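Local atomic coordinates of glutathione S-transferase (Bombyx mori, PDB entry 5ZFG), a protein that probably conjugates glutathione to electrophilic compounds, as glutathione transferases do, and metabolises the insecticide diazinon in the silkworm. Residues Gln19-Leu24 with Gln72-Lys77; Lys130-Ser135 with Ile173-Ser178; Asn165-Leu170 with Thr181-Trp186. All blocks are in the same frame, centred on the assembly; numbering follows the deposited sequence. Where two conformers were deposited one is given.

Interaction 1 (Gln19-Leu24 with Gln72-Lys77); sequences QALVAL and QYICDK
Leu21 and Leu24, three residues apart, close on Ile74 from two directions, and the branched methyl CG2 of Ile74 sits between their ends. Leu24 makes the nearer approach, with its CD1 3.5 Å from Ile74 CG2. Leu21 brings its CD2 to 3.9 Å from Ile74 CG1 and to 4.0 Å from Ile74 CG2, so that it leans on both branches of the isoleucine while crossing it at about a right angle. The same CD1 of Leu24 also lies 3.7 Å from Cys75 SG, so this one methyl touches both neighbours of the second helix. In Ile74, CG2 is anti to the backbone N (chi1 -71° for CG1), and this sends the methyl toward the leucines.

This is the pairing of two helices in the thioredoxin-like N-terminal domain of a glutathione transferase: helix 12-23 follows the first strand, helix 67-78 follows the last, and both lie on one side of the mixed sheet. Contact falls at the C-terminal end of helix 12-23 and is wholly apolar, with nearest CA atoms, those of Leu21 and Ile74, 7.3 Å apart.

Beyond the first shell, Leu57 of strand 56-59 packs against Ile74, Phe28 against Leu21, and Ile158 against Cys75. The residues beside Ile74 and Cys75 fix the second helix from other directions: Tyr73 OH is hydrogen-bonded to Asp59 OD2 and Asp76 forms a salt bridge with Arg92. Tyr73 and Asp76 also pack against Ala93 and Arg92 of the second subunit.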
loop_
_atom_site.group_PDB
_atom_site.type_symbol
_atom_site.label_atom_id
_atom_site.label_comp_id
_atom_site.label_asym_id
_atom_site.label_seq_id
_atom_site.Cartn_x
_atom_site.Cartn_y
_atom_site.Cartn_z
ATOM N N GLN B 19 13.748 -11.656 -2.677
ATOM C CA GLN B 19 14.389 -11.825 -1.377
ATOM C C GLN B 19 13.476 -12.563 -0.401
ATOM O O GLN B 19 13.914 -13.492 0.287
ATOM C CB GLN B 19 14.805 -10.466 -0.816
ATOM C CG GLN B 19 15.913 -9.808 -1.622
ATOM C CD GLN B 19 16.188 -8.428 -1.125
ATOM O OE1 GLN B 19 15.255 -7.640 -0.908
ATOM N NE2 GLN B 19 17.463 -8.109 -0.931
ATOM N N ALA B 20 12.190 -12.199 -0.360
ATOM C CA ALA B 20 11.261 -12.907 0.514
ATOM C C ALA B 20 11.141 -14.388 0.137
ATOM O O ALA B 20 11.146 -15.261 1.014
ATOM C CB ALA B 20 9.885 -12.239 0.476
ATOM N N LEU B 21 10.991 -14.684 -1.160
ATOM C CA LEU B 21 10.884 -16.077 -1.590
ATOM C C LEU B 21 12.131 -16.860 -1.208
ATOM O O LEU B 21 12.035 -18.004 -0.749
ATOM C CB LEU B 21 10.649 -16.155 -3.098
ATOM C CG LEU B 21 9.261 -15.747 -3.610
ATOM C CD1 LEU B 21 9.355 -15.366 -5.085
ATOM C CD2 LEU B 21 8.228 -16.865 -3.380
ATOM N N VAL B 22 13.305 -16.244 -1.368
ATOM C CA VAL B 22 14.561 -16.905 -1.015
ATOM C C VAL B 22 14.671 -17.080 0.494
ATOM O O VAL B 22 15.013 -18.167 0.980
ATOM C CB VAL B 22 15.747 -16.109 -1.601
ATOM C CG1 VAL B 22 17.085 -16.590 -1.034
ATOM C CG2 VAL B 22 15.735 -16.195 -3.120
ATOM N N ALA B 23 14.352 -16.028 1.262
ATOM C CA ALA B 23 14.440 -16.119 2.721
ATOM C C ALA B 23 13.497 -17.180 3.272
ATOM O O ALA B 23 13.822 -17.875 4.245
ATOM C CB ALA B 23 14.136 -14.765 3.350
ATOM N N LEU B 24 12.330 -17.326 2.661
ATOM C CA LEU B 24 11.339 -18.293 3.116
ATOM C C LEU B 24 11.573 -19.683 2.547
ATOM O O LEU B 24 10.842 -20.616 2.911
ATOM C CB LEU B 24 9.935 -17.818 2.743
ATOM C CG LEU B 24 9.472 -16.594 3.540
ATOM C CD1 LEU B 24 8.072 -16.192 3.100
ATOM C CD2 LEU B 24 9.505 -16.905 5.016
ATOM N N GLN B 72 2.948 -10.256 1.381
ATOM C CA GLN B 72 2.039 -10.729 2.428
ATOM C C GLN B 72 1.502 -12.125 2.115
ATOM O O GLN B 72 1.394 -12.979 3.012
ATOM C CB GLN B 72 0.908 -9.712 2.596
ATOM C CG GLN B 72 1.439 -8.378 3.152
ATOM C CD GLN B 72 0.519 -7.197 2.904
ATOM O OE1 GLN B 72 -0.193 -7.152 1.906
ATOM N NE2 GLN B 72 0.547 -6.219 3.819
ATOM N N TYR B 73 1.209 -12.388 0.842
ATOM C CA TYR B 73 0.601 -13.658 0.453
ATOM C C TYR B 73 1.586 -14.810 0.591
ATOM O O TYR B 73 1.230 -15.874 1.102
ATOM C CB TYR B 73 0.090 -13.562 -0.979
ATOM C CG TYR B 73 -0.283 -14.901 -1.608
ATOM C CD1 TYR B 73 -1.415 -15.581 -1.191
ATOM C CD2 TYR B 73 0.501 -15.462 -2.600
ATOM C CE1 TYR B 73 -1.766 -16.796 -1.755
ATOM C CE2 TYR B 73 0.166 -16.689 -3.169
ATOM C CZ TYR B 73 -0.974 -17.342 -2.738
ATOM O OH TYR B 73 -1.338 -18.547 -3.303
ATOM N N ILE B 74 2.833 -14.604 0.161
ATOM C CA ILE B 74 3.830 -15.666 0.263
ATOM C C ILE B 74 4.001 -16.103 1.716
ATOM O O ILE B 74 4.093 -17.305 2.019
ATOM C CB ILE B 74 5.159 -15.195 -0.364
ATOM C CG1 ILE B 74 5.024 -15.107 -1.882
ATOM C CG2 ILE B 74 6.290 -16.140 0.033
ATOM C CD1 ILE B 74 4.065 -16.077 -2.480
ATOM N N CYS B 75 3.988 -15.145 2.648
ATOM C CA CYS B 75 4.093 -15.480 4.067
ATOM C C CYS B 75 2.822 -16.144 4.583
ATOM O O CYS B 75 2.884 -17.201 5.223
ATOM C CB CYS B 75 4.409 -14.229 4.887
ATOM S SG CYS B 75 5.977 -13.458 4.494
ATOM N N ASP B 76 1.658 -15.533 4.318
ATOM C CA ASP B 76 0.381 -16.077 4.801
ATOM C C ASP B 76 0.140 -17.494 4.294
ATOM O O ASP B 76 -0.383 -18.342 5.024
ATOM C CB ASP B 76 -0.795 -15.197 4.358
ATOM C CG ASP B 76 -0.821 -13.831 5.041
ATOM O OD1 ASP B 76 -0.154 -13.654 6.080
ATOM O OD2 ASP B 76 -1.538 -12.940 4.521
ATOM N N LYS B 77 0.482 -17.763 3.038
ATOM C CA LYS B 77 0.164 -19.052 2.435
ATOM C C LYS B 77 1.198 -20.115 2.793
ATOM O O LYS B 77 0.842 -21.233 3.175
ATOM C CB LYS B 77 0.050 -18.898 0.916
ATOM C CG LYS B 77 -0.109 -20.210 0.168
ATOM C CD LYS B 77 -1.507 -20.768 0.326
ATOM C CE LYS B 77 -1.757 -21.879 -0.685
ATOM N NZ LYS B 77 -2.788 -22.836 -0.199
#

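Interaction 2 (Lys130-Ser135 with Ile173-Ser178); sequences KKVHIS and IDFDFS
Phe175 leaves its loop with CB directed at helix 126-146, where Val132 and His133 receive its ring. CG is anti to the backbone N (chi1 -168°), which extends the ring outward from the chain. Farther along, the two CE atoms part company: CE2 comes within 4.0 Å of Val132 CG1, whereas CE1 lies 4.1 Å from His133 CE1. At the tip, CZ touches both neighbours, 3.7 Å from Val132 CG1 and 3.7 Å from His133 NE2. The two rings meet obliquely, planes at 47° and centroids 5.5 Å apart, while ND1 of the imidazole is hydrogen-bonded to Tyr180 OH. Replacing Phe175 with an alanine would probably leave a gap beside Val132 and take from the His133 ring its oblique contact with the phenyl group.

Just past the phenylalanine, Asp176 OD1 accepts from Ser178 N (2.9 Å) and from Ser178 OG, the former closing an Asx turn. Just before it, Asp174, with positive phi, lets the chain turn as the C-prime residue of a Schellman motif that ends helix 160-172; Phe175, next after it, packs on Leu170 of the helix just ended and on helix 126-146, within the helical C-terminal domain.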
loop_
_atom_site.group_PDB
_atom_site.type_symbol
_atom_site.label_atom_id
_atom_site.label_comp_id
_atom_site.label_asym_id
_atom_site.label_seq_id
_atom_site.Cartn_x
_atom_site.Cartn_y
_atom_site.Cartn_z
ATOM N N LYS B 130 15.157 17.791 -1.338
ATOM C CA LYS B 130 14.581 18.001 -0.014
ATOM C C LYS B 130 13.656 16.854 0.363
ATOM O O LYS B 130 13.646 16.401 1.516
ATOM C CB LYS B 130 13.824 19.330 0.027
ATOM C CG LYS B 130 13.237 19.647 1.390
ATOM C CD LYS B 130 14.332 19.838 2.423
ATOM C CE LYS B 130 14.299 21.249 2.976
ATOM N NZ LYS B 130 15.172 21.454 4.174
ATOM N N LYS B 131 12.883 16.363 -0.599
ATOM C CA LYS B 131 11.933 15.304 -0.301
ATOM C C LYS B 131 12.639 13.982 -0.023
ATOM O O LYS B 131 12.144 13.180 0.776
ATOM C CB LYS B 131 10.925 15.181 -1.443
ATOM C CG LYS B 131 9.877 16.327 -1.448
ATOM C CD LYS B 131 8.956 16.243 -2.644
ATOM C CE LYS B 131 8.020 17.451 -2.733
ATOM N NZ LYS B 131 6.819 17.328 -1.870
ATOM N N VAL B 132 13.799 13.742 -0.648
ATOM C CA VAL B 132 14.614 12.592 -0.259
ATOM C C VAL B 132 14.995 12.702 1.210
ATOM O O VAL B 132 14.864 11.743 1.982
ATOM C CB VAL B 132 15.870 12.479 -1.144
ATOM C CG1 VAL B 132 16.805 11.428 -0.572
ATOM C CG2 VAL B 132 15.495 12.155 -2.582
ATOM N N HIS B 133 15.453 13.886 1.625
ATOM C CA HIS B 133 15.878 14.034 3.014
ATOM C C HIS B 133 14.703 13.920 3.980
ATOM O O HIS B 133 14.868 13.412 5.092
ATOM C CB HIS B 133 16.633 15.360 3.192
ATOM C CG HIS B 133 18.055 15.292 2.725
ATOM N ND1 HIS B 133 19.026 14.595 3.409
ATOM C CD2 HIS B 133 18.657 15.788 1.616
ATOM C CE1 HIS B 133 20.173 14.686 2.758
ATOM N NE2 HIS B 133 19.977 15.404 1.666
ATOM N N ILE B 134 13.510 14.367 3.582
ATOM C CA ILE B 134 12.351 14.210 4.458
ATOM C C ILE B 134 12.003 12.731 4.640
ATOM O O ILE B 134 11.689 12.287 5.756
ATOM C CB ILE B 134 11.163 15.029 3.918
ATOM C CG1 ILE B 134 11.432 16.523 4.127
ATOM C CG2 ILE B 134 9.878 14.637 4.624
ATOM C CD1 ILE B 134 10.742 17.420 3.135
ATOM N N SER B 135 12.096 11.935 3.566
ATOM C CA SER B 135 11.805 10.504 3.666
ATOM C C SER B 135 12.813 9.798 4.560
ATOM O O SER B 135 12.442 8.960 5.392
ATOM C CB SER B 135 11.803 9.862 2.281
ATOM O OG SER B 135 10.775 10.394 1.473
ATOM N N ILE B 173 23.568 5.827 -6.700
ATOM C CA ILE B 173 23.965 7.124 -7.237
ATOM C C ILE B 173 24.982 7.827 -6.335
ATOM O O ILE B 173 25.224 9.030 -6.500
ATOM C CB ILE B 173 22.740 8.023 -7.497
ATOM C CG1 ILE B 173 22.045 8.414 -6.189
ATOM C CG2 ILE B 173 21.768 7.349 -8.449
ATOM C CD1 ILE B 173 21.338 9.762 -6.278
ATOM N N ASP B 174 25.582 7.097 -5.391
ATOM C CA ASP B 174 26.593 7.627 -4.474
ATOM C C ASP B 174 26.035 8.750 -3.604
ATOM O O ASP B 174 26.754 9.685 -3.239
ATOM C CB ASP B 174 27.846 8.094 -5.227
ATOM C CG ASP B 174 29.061 8.210 -4.325
ATOM O OD1 ASP B 174 29.345 7.255 -3.575
ATOM O OD2 ASP B 174 29.733 9.259 -4.369
ATOM N N PHE B 175 24.750 8.652 -3.268
ATOM C CA PHE B 175 24.101 9.587 -2.357
ATOM C C PHE B 175 24.553 9.288 -0.935
ATOM O O PHE B 175 24.352 8.174 -0.440
ATOM C CB PHE B 175 22.584 9.444 -2.490
ATOM C CG PHE B 175 21.789 10.540 -1.821
ATOM C CD1 PHE B 175 21.693 10.604 -0.436
ATOM C CD2 PHE B 175 21.104 11.475 -2.586
ATOM C CE1 PHE B 175 20.951 11.599 0.182
ATOM C CE2 PHE B 175 20.361 12.476 -1.983
ATOM C CZ PHE B 175 20.287 12.540 -0.593
ATOM N N ASP B 176 25.161 10.269 -0.275
ATOM C CA ASP B 176 25.603 10.081 1.103
ATOM C C ASP B 176 24.418 10.253 2.047
ATOM O O ASP B 176 23.831 11.341 2.124
ATOM C CB ASP B 176 26.718 11.069 1.447
ATOM C CG ASP B 176 27.083 11.064 2.927
ATOM O OD1 ASP B 176 26.966 10.017 3.608
ATOM O OD2 ASP B 176 27.494 12.136 3.419
ATOM N N PHE B 177 24.067 9.188 2.765
ATOM C CA PHE B 177 23.012 9.254 3.768
ATOM C C PHE B 177 23.539 8.833 5.136
ATOM O O PHE B 177 22.771 8.423 6.007
ATOM C CB PHE B 177 21.776 8.435 3.359
ATOM C CG PHE B 177 22.049 6.987 2.969
ATOM C CD1 PHE B 177 21.877 5.962 3.895
ATOM C CD2 PHE B 177 22.395 6.649 1.662
ATOM C CE1 PHE B 177 22.096 4.622 3.538
ATOM C CE2 PHE B 177 22.612 5.315 1.295
ATOM C CZ PHE B 177 22.463 4.303 2.227
ATOM N N SER B 178 24.856 8.964 5.346
ATOM C CA SER B 178 25.462 8.499 6.594
ATOM C C SER B 178 25.047 9.340 7.794
ATOM O O SER B 178 25.107 8.851 8.929
ATOM C CB SER B 178 26.993 8.479 6.476
ATOM O OG SER B 178 27.490 9.760 6.141
#

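Interaction 3 (Asn165-Leu170 with Thr181-Trp186); sequences NSTMTL and TKIHKW
Thr167 and Trp186 meet where helix 160-172 faces the start of helix 181-193, and theirs is the close part of the contact. The hydroxyl oxygen of Thr167 lies in the plane of the indole, at its edge, 3.7 Å from Trp186 CZ3 and 3.9 Å from Trp186 CH2. Such an approach sets the oxygen against the rim C-H groups and away from the pi faces. This polar atom is not left to the ring alone, for OG1 is hydrogen-bonded to Tyr106 OH and Leu163 O. A first torsion of 154° carries the indole, CG anti to the backbone N, toward helix 160-172 from a CB that does not itself aim at Thr167. The ring's own N-H is bonded to Asp160 OD1, which fixes its rotation.

One turn earlier, the packing between these two helices is slacker. Ile183 points its CB toward helix 160-172, yet its CG2 comes no nearer than 4.4 Å to Thr167 CG2, and the CA atoms of this pair are 8.9 Å apart; the isoleucine also touches Leu136 of helix 126-146. Around the helix from there, Thr181 and Lys185 face solvent. Behind Thr167, in contrast, Ser166 O is gripped twice by one residue: Thr169 OG1 donates to it at 2.7 Å, in the carbonyl plane, and Thr169 N donates at 3.1 Å.

Helix 126-146 supplies Glu140, whose carboxylate accepts from Lys182 N and Ile183 N at the start of helix 181-193. Helix 160-172 is flanked by helix 89-114 through Ser166 and Thr169, and by helix 12-23 of the thioredoxin-like domain through Asn165 and Met168.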
loop_
_atom_site.group_PDB
_atom_site.type_symbol
_atom_site.label_atom_id
_atom_site.label_comp_id
_atom_site.label_asym_id
_atom_site.label_seq_id
_atom_site.Cartn_x
_atom_site.Cartn_y
_atom_site.Cartn_z
ATOM N N ASN B 165 15.665 -1.986 -0.594
ATOM C CA ASN B 165 15.846 -1.769 -2.020
ATOM C C ASN B 165 15.569 -0.326 -2.442
ATOM O O ASN B 165 16.157 0.147 -3.421
ATOM C CB ASN B 165 14.985 -2.772 -2.775
ATOM C CG ASN B 165 15.521 -4.177 -2.623
ATOM O OD1 ASN B 165 16.705 -4.415 -2.898
ATOM N ND2 ASN B 165 14.689 -5.106 -2.173
ATOM N N SER B 166 14.699 0.396 -1.731
ATOM C CA SER B 166 14.609 1.835 -1.963
ATOM C C SER B 166 15.932 2.517 -1.601
ATOM O O SER B 166 16.462 3.332 -2.366
ATOM C CB SER B 166 13.451 2.427 -1.155
ATOM O OG SER B 166 12.196 1.903 -1.586
ATOM N N THR B 167 16.480 2.182 -0.427
ATOM C CA THR B 167 17.729 2.789 0.035
ATOM C C THR B 167 18.898 2.408 -0.865
ATOM O O THR B 167 19.823 3.209 -1.066
ATOM C CB THR B 167 18.002 2.352 1.479
ATOM O OG1 THR B 167 16.834 2.608 2.290
ATOM C CG2 THR B 167 19.203 3.108 2.054
ATOM N N MET B 168 18.860 1.198 -1.420
ATOM C CA MET B 168 19.894 0.759 -2.349
ATOM C C MET B 168 20.020 1.707 -3.534
ATOM O O MET B 168 21.131 1.925 -4.036
ATOM C CB MET B 168 19.595 -0.676 -2.806
ATOM C CG MET B 168 20.502 -1.175 -3.955
ATOM S SD MET B 168 19.907 -0.692 -5.592
ATOM C CE MET B 168 18.523 -1.839 -5.721
ATOM N N THR B 169 18.911 2.321 -3.980
ATOM C CA THR B 169 19.013 3.220 -5.121
ATOM C C THR B 169 19.732 4.514 -4.760
ATOM O O THR B 169 20.292 5.164 -5.649
ATOM C CB THR B 169 17.642 3.552 -5.713
ATOM O OG1 THR B 169 16.917 4.400 -4.807
ATOM C CG2 THR B 169 16.840 2.278 -6.018
ATOM N N LEU B 170 19.735 4.901 -3.482
ATOM C CA LEU B 170 20.575 6.016 -3.068
ATOM C C LEU B 170 22.048 5.633 -3.163
ATOM O O LEU B 170 22.867 6.399 -3.687
ATOM C CB LEU B 170 20.219 6.460 -1.646
ATOM C CG LEU B 170 18.816 7.069 -1.518
ATOM C CD1 LEU B 170 18.384 7.127 -0.055
ATOM C CD2 LEU B 170 18.747 8.465 -2.155
ATOM N N THR B 181 21.968 8.120 11.083
ATOM C CA THR B 181 22.782 7.140 11.799
ATOM C C THR B 181 22.141 5.760 11.811
ATOM O O THR B 181 22.788 4.752 11.501
ATOM C CB THR B 181 22.993 7.624 13.235
ATOM O OG1 THR B 181 23.663 8.887 13.214
ATOM C CG2 THR B 181 23.810 6.629 14.007
ATOM N N LYS B 182 20.870 5.692 12.197
ATOM C CA LYS B 182 20.225 4.398 12.357
ATOM C C LYS B 182 19.933 3.751 11.008
ATOM O O LYS B 182 20.082 2.533 10.861
ATOM C CB LYS B 182 18.958 4.555 13.196
ATOM C CG LYS B 182 19.234 5.223 14.550
ATOM C CD LYS B 182 17.984 5.299 15.411
ATOM C CE LYS B 182 18.320 5.700 16.842
ATOM N NZ LYS B 182 19.275 4.752 17.491
ATOM N N ILE B 183 19.529 4.540 10.008
ATOM C CA ILE B 183 19.365 3.982 8.665
ATOM C C ILE B 183 20.681 3.383 8.183
ATOM O O ILE B 183 20.738 2.228 7.751
ATOM C CB ILE B 183 18.857 5.048 7.679
ATOM C CG1 ILE B 183 17.431 5.493 8.018
ATOM C CG2 ILE B 183 18.891 4.500 6.259
ATOM C CD1 ILE B 183 16.911 6.584 7.075
ATOM N N HIS B 184 21.761 4.170 8.251
ATOM C CA HIS B 184 23.053 3.708 7.751
ATOM C C HIS B 184 23.469 2.401 8.421
ATOM O O HIS B 184 23.920 1.465 7.750
ATOM C CB HIS B 184 24.109 4.800 7.963
ATOM C CG HIS B 184 25.409 4.529 7.271
ATOM N ND1 HIS B 184 26.440 3.836 7.869
ATOM C CD2 HIS B 184 25.841 4.852 6.029
ATOM C CE1 HIS B 184 27.453 3.746 7.025
ATOM N NE2 HIS B 184 27.114 4.351 5.900
ATOM N N LYS B 185 23.298 2.304 9.740
ATOM C CA LYS B 185 23.633 1.073 10.450
ATOM C C LYS B 185 22.730 -0.080 10.021
ATOM O O LYS B 185 23.211 -1.181 9.735
ATOM C CB LYS B 185 23.537 1.309 11.959
ATOM C CG LYS B 185 23.859 0.107 12.821
ATOM C CD LYS B 185 25.245 -0.447 12.543
ATOM C CE LYS B 185 25.666 -1.422 13.645
ATOM N NZ LYS B 185 24.680 -1.455 14.771
ATOM N N TRP B 186 21.414 0.156 9.976
ATOM C CA TRP B 186 20.465 -0.884 9.574
ATOM C C TRP B 186 20.776 -1.404 8.174
ATOM O O TRP B 186 20.819 -2.621 7.940
ATOM C CB TRP B 186 19.044 -0.313 9.652
ATOM C CG TRP B 186 18.008 -0.951 8.758
ATOM C CD1 TRP B 186 17.312 -2.094 8.999
ATOM C CD2 TRP B 186 17.518 -0.438 7.510
ATOM N NE1 TRP B 186 16.434 -2.344 7.969
ATOM C CE2 TRP B 186 16.540 -1.340 7.045
ATOM C CE3 TRP B 186 17.816 0.691 6.742
ATOM C CZ2 TRP B 186 15.852 -1.142 5.852
ATOM C CZ3 TRP B 186 17.144 0.877 5.548
ATOM C CH2 TRP B 186 16.171 -0.040 5.114
#

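Interaction 1 belongs to the N-terminal thioredoxin-like domain, whereas interactions 2 and 3 share the helical C-terminal domain. Along the chain interaction 1 closes first; the other two interleave, since 165-170 falls between the segments of interaction 2. Their centres are about 9 Å apart and they touch: Phe175 N is probably hydrogen-bonded to Leu170 O, and Phe177 packs on Thr167. The loop of interaction 2 thus packs on the first helix of interaction 3 in one helical core. Interaction 1, centred about 29 Å from interaction 2 and about 22 Å from interaction 3, is a separate packing centre, yet a probable hydrogen bond from Asn165 ND2 to Gln19 OE1 joins it to that core across the domain interface.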